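Local coordinates for piwi domain-containing protein (Vanderwaltozyma polyspora, PDB 5THE) that probably binds RNA as a budding yeast Argonaute, this chain being the C-terminal lobe that carries its Piwi domain, at residues 267-272 with 321-326; 364-369 with 379-384. One frame throughout, in Å; residues are numbered along the deposited sequence.

Contact 1. Residues 267-272 with 321-326; sequences LVLGSD and LNRLKI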
# COMPACT_ATOMS: atom_id res chain seq x y z
N LEU A 267 1.74 -16.15 2.49
CA LEU A 267 0.97 -15.04 3.05
C LEU A 267 1.94 -13.90 3.31
O LEU A 267 2.84 -14.01 4.16
CB LEU A 267 0.27 -15.48 4.33
CG LEU A 267 -0.34 -14.33 5.14
CD1 LEU A 267 -1.43 -13.67 4.33
CD2 LEU A 267 -0.88 -14.82 6.47
N VAL A 268 1.79 -12.81 2.56
CA VAL A 268 2.68 -11.66 2.68
C VAL A 268 1.95 -10.61 3.50
O VAL A 268 0.83 -10.22 3.16
CB VAL A 268 3.09 -11.10 1.30
CG1 VAL A 268 3.97 -9.87 1.48
CG2 VAL A 268 3.83 -12.18 0.48
N LEU A 269 2.59 -10.16 4.59
CA LEU A 269 2.01 -9.20 5.52
C LEU A 269 2.81 -7.91 5.52
O LEU A 269 4.04 -7.93 5.37
CB LEU A 269 2.00 -9.75 6.94
CG LEU A 269 1.33 -11.09 7.22
CD1 LEU A 269 1.76 -11.51 8.61
CD2 LEU A 269 -0.18 -10.94 7.13
N GLY A 270 2.12 -6.81 5.75
CA GLY A 270 2.77 -5.54 6.01
C GLY A 270 2.18 -4.89 7.24
O GLY A 270 0.97 -4.88 7.42
N SER A 271 3.05 -4.35 8.09
CA SER A 271 2.59 -3.63 9.25
C SER A 271 3.32 -2.30 9.38
O SER A 271 4.44 -2.13 8.89
CB SER A 271 2.76 -4.44 10.54
OG SER A 271 4.11 -4.69 10.81
N ASP A 272 2.65 -1.35 10.03
CA ASP A 272 3.20 -0.03 10.29
C ASP A 272 2.60 0.45 11.60
O ASP A 272 1.55 -0.02 12.03
CB ASP A 272 2.90 0.96 9.13
CG ASP A 272 3.55 2.33 9.32
OD1 ASP A 272 4.75 2.40 9.63
OD2 ASP A 272 2.86 3.34 9.08
N LEU A 321 -6.11 -12.94 12.64
CA LEU A 321 -7.27 -13.80 12.42
C LEU A 321 -7.90 -13.54 11.05
O LEU A 321 -8.17 -14.48 10.29
CB LEU A 321 -8.30 -13.60 13.54
CG LEU A 321 -9.65 -14.32 13.40
CD1 LEU A 321 -9.48 -15.83 13.17
CD2 LEU A 321 -10.54 -14.06 14.60
N ASN A 322 -8.12 -12.27 10.72
CA ASN A 322 -8.70 -11.94 9.42
C ASN A 322 -7.74 -12.21 8.28
O ASN A 322 -8.18 -12.58 7.19
CB ASN A 322 -9.14 -10.47 9.39
CG ASN A 322 -10.37 -10.24 10.22
OD1 ASN A 322 -11.12 -11.17 10.48
ND2 ASN A 322 -10.58 -9.00 10.65
N ARG A 323 -6.44 -12.02 8.48
CA ARG A 323 -5.49 -12.40 7.43
C ARG A 323 -5.67 -13.87 7.08
O ARG A 323 -5.69 -14.24 5.90
CB ARG A 323 -4.05 -12.14 7.86
CG ARG A 323 -3.83 -10.84 8.66
CD ARG A 323 -3.74 -9.63 7.75
NE ARG A 323 -4.99 -9.29 7.07
CZ ARG A 323 -6.04 -8.75 7.69
NH1 ARG A 323 -5.98 -8.53 8.99
NH2 ARG A 323 -7.14 -8.45 7.01
N LEU A 324 -5.84 -14.72 8.09
CA LEU A 324 -6.00 -16.15 7.83
C LEU A 324 -7.36 -16.45 7.20
O LEU A 324 -7.45 -17.23 6.25
CB LEU A 324 -5.84 -16.94 9.12
CG LEU A 324 -4.46 -16.93 9.78
CD1 LEU A 324 -4.49 -17.73 11.07
CD2 LEU A 324 -3.45 -17.50 8.83
N LYS A 325 -8.42 -15.84 7.73
CA LYS A 325 -9.77 -16.10 7.22
C LYS A 325 -9.87 -15.73 5.74
O LYS A 325 -10.43 -16.49 4.94
CB LYS A 325 -10.80 -15.30 8.02
CG LYS A 325 -11.20 -15.91 9.35
CD LYS A 325 -12.13 -14.94 10.11
CE LYS A 325 -12.86 -15.62 11.24
NZ LYS A 325 -13.81 -14.70 11.93
N ILE A 326 -9.38 -14.56 5.38
CA ILE A 326 -9.48 -14.12 3.99
C ILE A 326 -8.62 -14.99 3.10
O ILE A 326 -9.05 -15.42 2.02
CB ILE A 326 -9.09 -12.63 3.87
CG1 ILE A 326 -10.02 -11.78 4.75
CG2 ILE A 326 -9.17 -12.20 2.41
CD1 ILE A 326 -9.61 -10.31 4.85

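Contact 2. Residues 364-369 with 379-384; sequences ESVRKF and YDPPVT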
# COMPACT_ATOMS: atom_id res chain seq x y z
N GLU A 364 2.27 -17.37 18.03
CA GLU A 364 1.38 -17.87 19.08
C GLU A 364 -0.08 -17.62 18.73
O GLU A 364 -0.94 -18.48 19.00
CB GLU A 364 1.76 -17.22 20.42
CG GLU A 364 3.14 -17.70 20.84
CD GLU A 364 3.56 -17.28 22.23
OE1 GLU A 364 3.00 -16.30 22.76
OE2 GLU A 364 4.47 -17.95 22.78
N SER A 365 -0.38 -16.49 18.08
CA SER A 365 -1.76 -16.24 17.67
C SER A 365 -2.21 -17.23 16.59
O SER A 365 -3.32 -17.76 16.67
CB SER A 365 -1.92 -14.80 17.18
OG SER A 365 -1.63 -13.89 18.22
N VAL A 366 -1.37 -17.49 15.59
CA VAL A 366 -1.82 -18.43 14.56
C VAL A 366 -1.84 -19.84 15.11
O VAL A 366 -2.59 -20.69 14.63
CB VAL A 366 -0.96 -18.35 13.28
CG1 VAL A 366 -0.89 -16.91 12.75
CG2 VAL A 366 0.42 -18.93 13.50
N ARG A 367 -1.02 -20.13 16.14
CA ARG A 367 -1.14 -21.43 16.79
C ARG A 367 -2.55 -21.63 17.34
O ARG A 367 -3.08 -22.75 17.30
CB ARG A 367 -0.11 -21.56 17.91
CG ARG A 367 -0.22 -22.87 18.68
CD ARG A 367 0.85 -22.99 19.77
NE ARG A 367 0.63 -24.14 20.64
CZ ARG A 367 0.02 -24.08 21.82
NH1 ARG A 367 -0.42 -22.92 22.28
NH2 ARG A 367 -0.13 -25.17 22.55
N LYS A 368 -3.18 -20.55 17.80
CA LYS A 368 -4.54 -20.59 18.32
C LYS A 368 -5.57 -20.49 17.20
O LYS A 368 -6.53 -21.26 17.17
CB LYS A 368 -4.73 -19.47 19.33
CG LYS A 368 -6.16 -19.40 19.89
CD LYS A 368 -6.47 -18.07 20.54
CE LYS A 368 -7.93 -17.98 20.99
NZ LYS A 368 -8.28 -18.93 22.09
N PHE A 369 -5.40 -19.54 16.28
CA PHE A 369 -6.43 -19.27 15.26
C PHE A 369 -6.54 -20.40 14.24
O PHE A 369 -7.64 -20.76 13.82
CB PHE A 369 -6.12 -17.96 14.53
CG PHE A 369 -6.22 -16.73 15.40
CD1 PHE A 369 -7.19 -16.64 16.39
CD2 PHE A 369 -5.35 -15.66 15.20
CE1 PHE A 369 -7.29 -15.50 17.19
CE2 PHE A 369 -5.43 -14.52 16.00
CZ PHE A 369 -6.41 -14.45 17.00
N TYR A 379 -1.29 -25.84 13.84
CA TYR A 379 -0.92 -24.87 12.80
C TYR A 379 0.27 -24.06 13.27
O TYR A 379 0.16 -23.24 14.20
CB TYR A 379 -2.10 -23.96 12.46
CG TYR A 379 -1.82 -23.02 11.33
CD1 TYR A 379 -1.48 -23.51 10.07
CD2 TYR A 379 -1.90 -21.64 11.50
CE1 TYR A 379 -1.20 -22.66 9.02
CE2 TYR A 379 -1.65 -20.78 10.45
CZ TYR A 379 -1.30 -21.29 9.21
OH TYR A 379 -1.03 -20.44 8.16
N ASP A 380 1.42 -24.27 12.63
CA ASP A 380 2.67 -23.62 13.01
C ASP A 380 3.47 -23.28 11.75
O ASP A 380 4.51 -23.88 11.49
CB ASP A 380 3.46 -24.53 13.96
CG ASP A 380 4.77 -23.91 14.42
OD1 ASP A 380 4.86 -22.66 14.45
OD2 ASP A 380 5.70 -24.68 14.73
N PRO A 381 3.01 -22.31 10.96
CA PRO A 381 3.70 -22.00 9.69
C PRO A 381 4.99 -21.23 9.94
O PRO A 381 5.04 -20.36 10.82
CB PRO A 381 2.68 -21.14 8.93
CG PRO A 381 1.85 -20.48 10.02
CD PRO A 381 1.81 -21.48 11.17
N PRO A 382 6.05 -21.51 9.18
CA PRO A 382 7.30 -20.76 9.36
C PRO A 382 7.18 -19.30 8.93
O PRO A 382 6.55 -18.98 7.92
CB PRO A 382 8.30 -21.52 8.47
CG PRO A 382 7.44 -22.23 7.43
CD PRO A 382 6.15 -22.55 8.14
N VAL A 383 7.81 -18.42 9.69
CA VAL A 383 7.70 -16.98 9.50
C VAL A 383 9.05 -16.42 9.07
O VAL A 383 10.10 -16.82 9.59
CB VAL A 383 7.20 -16.31 10.79
CG1 VAL A 383 7.16 -14.80 10.64
CG2 VAL A 383 5.82 -16.88 11.18
N THR A 384 9.03 -15.48 8.13
CA THR A 384 10.18 -14.63 7.85
C THR A 384 9.76 -13.21 8.18
O THR A 384 8.69 -12.77 7.77
CB THR A 384 10.64 -14.73 6.39
OG1 THR A 384 11.08 -16.06 6.10
CG2 THR A 384 11.80 -13.75 6.14
O HOH W 1 -1.73 -25.21 16.48

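Contact 1. Residues 267-272 with 321-326
Leu267 and Leu269 of strand 267-272 face Arg323 and Leu324 of helix 321-326, with the two axes 10.4 Å apart at closest approach and their N-to-C directions 147° apart, so that helix and strand run roughly antiparallel. This is helix-on-sheet packing within the Piwi domain, which has an RNase H-like fold, and branched leucines suit it because they fill the layer between the two backbones. Leu267 directs its CB at the helix, and its CD2 methyl rests 4.4 Å from Leu324 CD2, a light apolar contact between two buried leucines. The same methyl also meets the CB end of Arg323. Leu269 is equally well buried, wedged in addition against Leu287, Ile339 and Tyr341 of the neighbouring strands. Further along the strand Asp272 lies close to the carboxylates of Asp344 and Asp496, a cluster consistent with the acidic site of RNase H-like folds.

Arg323 serves both as a hydrocarbon and as a charge. Bends at chi2 (-81°) and chi3 (68°) keep its CB, CG and CD against Leu269 CD2 while turning the guanidinium away from the strand to a salt bridge with Asp301, whose OD2 also accepts Asn322 ND2. The bent part crosses Leu269 obliquely, with Arg323 CD 3.8 Å from Leu269 CD2 and Arg323 CG 4.0 Å from that methyl.

Contact 2. Residues 364-369 with 379-384
Arg367 and Tyr379 bring the backbones together, their CA atoms 5.3 Å apart where the loop at the start of 379-384 passes one turn of helix 364-369 on its way into the strand that begins at Val383. A water bridges the two main chains here, donating to Arg367 O at 2.9 Å and accepting from Tyr379 N at 2.7 Å. Beside it Arg367 CA makes a CA-H...O contact of 3.4 Å with Tyr379 O, with an angle of 157° at the hydrogen. The long aliphatic part of Arg367 then leads its guanidinium off toward solvent, a fitting place for a charged residue.

Tyr379 carries the buried half. Its side chain extends across the helix axis and passes Val366 with one ring edge, a reach made possible by chi1 (-175°), which sets CG opposite the main-chain nitrogen. Val366 O lies near the ring plane, 3.3 Å from Tyr379 CD2, and Val366 CB lies beside the same edge, 3.8 Å from Tyr379 CE2. Pro381 sits over one ring face, its CD 3.5 Å above the plane and centred on it, and Val366 CG2 packs against that CD at 3.7 Å. Valine and proline, compact and apolar, thus frame the ring, while its hydroxyl is hydrogen-bonded to Pro336 O. A valine in place of Tyr379 would probably leave that carbonyl without its hydroxyl partner and open a gap beneath the Pro381 ring.

Asp380 adds a salt bridge to Lys363 of the same helix. Together these contacts fasten the return from helix 351-373 into strand 383-389, the second half of a beta-alpha-beta unit in the RNase H-like core of the Piwi domain.

Reading from the N terminus, strand 264-274 leads through the antiparallel strands 282-289 and 300-305 to helix 320-329, and contact 1 closes this excursion of 48 residues. The chain next enters strand 339-344, parallel to 264-274, then helix 351-373, and contact 2 closes the short connection, the helix's last turn and a loop, before strand 383-389, which lies parallel on the other side of 339-344. The contacts are therefore in series, neither enclosing nor crossing the other. They meet through the helices: Leu324 CD1 packs 3.8 Å from Phe369 CB, and Leu324 CD2 lies 3.9 Å from Tyr379 OH. Two helices and the strands they cover are thus joined in one apolar layer.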